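Local coordinates for anthranilate synthase component I (PDB 5KCK), which is a mixed alpha/beta enzyme subunit whose chain assembles with a second copy of itself, at residues A[162-165]-A[166-169]. Numbering follows the deposited sequence.
Sequences VLEE and LRIP
R167 and E164, three residues apart where a helix runs out, meet through a long salt bridge that can be traced outward along the arginine. Its CB lies beside the E164 carbonyl, 3.7 Å from that O, while CG comes 3.7 Å from L163 O, the carbonyl oxygen four residues back. CD then passes the carboxylate, with E164 OE1 at 3.9 Å, and the bend at chi3 (81°) turns NH1 toward the carboxylate. There NH1 lies 3.6 Å from both E164 OE1 and E164 OE2, with OE1 approaching obliquely and OE2 at the guanidinium edge, in its plane. Carboxylate and guanidinium planes are 61° apart, so the two groups do not form a flat, two-pronged pair; the attraction is probably mainly electrostatic. NH2 points onward to a weak hydrogen bond with P171 O of the second subunit. On the glutamate side, a bend at chi2 (42°) brings the carboxylate round toward R167 and I168, and I168 CD1 packs 3.8 Å from E164 OE2.

The backbone of the same residues illustrates the C-terminal end of an alpha-helix, here helix 152-166, which packs on strand 138-144 through V162. L166 N still makes the i to i-4 bond to V162 O, 3.0 Å long. R167 N divides itself between a weak bond to L163 O and one to E164 O, and I168 N has moved wholly to the three-residue spacing, bonding E165 O at 3.1 Å. On the buried flank, V162 and L166 lie side by side, CG1 against CD1, and both pack on L21 of the second subunit; the backbone N of K22 in that subunit donates a hydrogen bond to E165 OE1.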
ATOM      1  N   VAL A 162       6.041  25.153  -8.744  1.00 23.33           N
ATOM      2  CA  VAL A 162       6.093  23.701  -8.565  1.00 26.79           C
ATOM      3  C   VAL A 162       4.791  23.063  -9.040  1.00 29.75           C
ATOM      4  O   VAL A 162       4.796  22.078  -9.786  1.00 28.36           O
ATOM      5  CB  VAL A 162       6.382  23.346  -7.094  1.00 25.81           C
ATOM      6  CG1 VAL A 162       6.249  21.851  -6.882  1.00 25.91           C
ATOM      7  CG2 VAL A 162       7.773  23.821  -6.694  1.00 21.34           C
ATOM      8  N   LEU A 163       3.656  23.640  -8.629  1.00 25.72           N
ATOM      9  CA  LEU A 163       2.354  23.089  -9.000  1.00 30.16           C
ATOM     10  C   LEU A 163       2.142  23.126 -10.505  1.00 34.94           C
ATOM     11  O   LEU A 163       1.555  22.202 -11.082  1.00 37.20           O
ATOM     12  CB  LEU A 163       1.235  23.857  -8.299  1.00 25.27           C
ATOM     13  CG  LEU A 163       1.125  23.694  -6.786  1.00 43.49           C
ATOM     14  CD1 LEU A 163      -0.231  24.196  -6.306  1.00 47.78           C
ATOM     15  CD2 LEU A 163       1.356  22.248  -6.380  1.00 30.35           C
ATOM     16  N   GLU A 164       2.585  24.196 -11.157  1.00 33.88           N
ATOM     17  CA  GLU A 164       2.422  24.260 -12.602  1.00 37.45           C
ATOM     18  C   GLU A 164       3.278  23.200 -13.288  1.00 33.86           C
ATOM     19  O   GLU A 164       2.847  22.584 -14.269  1.00 36.85           O
ATOM     20  CB  GLU A 164       2.753  25.669 -13.106  1.00 42.29           C
ATOM     21  CG  GLU A 164       2.448  25.885 -14.584  1.00 62.64           C
ATOM     22  CD  GLU A 164       1.116  25.265 -15.021  1.00 73.43           C
ATOM     23  OE1 GLU A 164       0.065  25.564 -14.403  1.00 72.27           O
ATOM     24  OE2 GLU A 164       1.126  24.470 -15.989  1.00 72.91           O
ATOM     25  N   GLU A 165       4.482  22.949 -12.765  1.00 26.84           N
ATOM     26  CA  GLU A 165       5.309  21.885 -13.324  1.00 30.13           C
ATOM     27  C   GLU A 165       4.649  20.519 -13.152  1.00 38.94           C
ATOM     28  O   GLU A 165       4.680  19.688 -14.068  1.00 34.56           O
ATOM     29  CB  GLU A 165       6.698  21.921 -12.687  1.00 30.15           C
ATOM     30  CG  GLU A 165       7.510  23.146 -13.128  1.00 38.14           C
ATOM     31  CD  GLU A 165       8.826  23.305 -12.390  1.00 43.04           C
ATOM     32  OE1 GLU A 165       9.172  22.428 -11.567  1.00 42.11           O
ATOM     33  OE2 GLU A 165       9.514  24.320 -12.634  1.00 47.21           O
ATOM     34  N   LEU A 166       4.009  20.283 -12.000  1.00 37.51           N
ATOM     35  CA  LEU A 166       3.380  18.990 -11.738  1.00 31.31           C
ATOM     36  C   LEU A 166       2.209  18.698 -12.668  1.00 34.66           C
ATOM     37  O   LEU A 166       1.893  17.526 -12.889  1.00 41.92           O
ATOM     38  CB  LEU A 166       2.925  18.917 -10.279  1.00 27.99           C
ATOM     39  CG  LEU A 166       4.084  18.887  -9.272  1.00 31.69           C
ATOM     40  CD1 LEU A 166       3.598  18.892  -7.816  1.00 26.29           C
ATOM     41  CD2 LEU A 166       4.995  17.687  -9.540  1.00 28.95           C
ATOM     42  N   ARG A 167       1.568  19.725 -13.231  1.00 37.54           N
ATOM     43  CA  ARG A 167       0.443  19.486 -14.129  1.00 44.55           C
ATOM     44  C   ARG A 167       0.880  18.972 -15.491  1.00 46.51           C
ATOM     45  O   ARG A 167       0.047  18.439 -16.231  1.00 54.44           O
ATOM     46  CB  ARG A 167      -0.377  20.768 -14.321  1.00 46.88           C
ATOM     47  CG  ARG A 167      -1.297  21.100 -13.162  1.00 55.87           C
ATOM     48  CD  ARG A 167      -2.061  22.399 -13.390  1.00 68.57           C
ATOM     49  NE  ARG A 167      -3.239  22.228 -14.238  1.00 82.85           N
ATOM     50  CZ  ARG A 167      -3.352  22.704 -15.475  1.00 88.74           C
ATOM     51  NH1 ARG A 167      -2.354  23.392 -16.019  1.00 88.93           N
ATOM     52  NH2 ARG A 167      -4.468  22.496 -16.169  1.00 86.53           N
ATOM     53  N   ILE A 168       2.149  19.127 -15.841  1.00 36.74           N
ATOM     54  CA  ILE A 168       2.632  18.909 -17.202  1.00 36.46           C
ATOM     55  C   ILE A 168       3.310  17.545 -17.250  1.00 35.90           C
ATOM     56  O   ILE A 168       4.294  17.331 -16.527  1.00 33.44           O
ATOM     57  CB  ILE A 168       3.598  20.022 -17.639  1.00 40.85           C
ATOM     58  CG1 ILE A 168       2.894  21.377 -17.587  1.00 39.21           C
ATOM     59  CG2 ILE A 168       4.150  19.752 -19.042  1.00 37.31           C
ATOM     60  CD1 ILE A 168       3.805  22.537 -17.875  1.00 39.82           C
ATOM     61  N   PRO A 169       2.842  16.615 -18.074  1.00 34.91           N
ATOM     62  CA  PRO A 169       3.455  15.285 -18.077  1.00 38.39           C
ATOM     63  C   PRO A 169       4.843  15.322 -18.700  1.00 37.79           C
ATOM     64  O   PRO A 169       5.083  16.022 -19.686  1.00 38.56           O
ATOM     65  CB  PRO A 169       2.483  14.438 -18.912  1.00 37.35           C
ATOM     66  CG  PRO A 169       1.495  15.406 -19.524  1.00 40.39           C
ATOM     67  CD  PRO A 169       1.909  16.802 -19.194  1.00 35.73           C
TER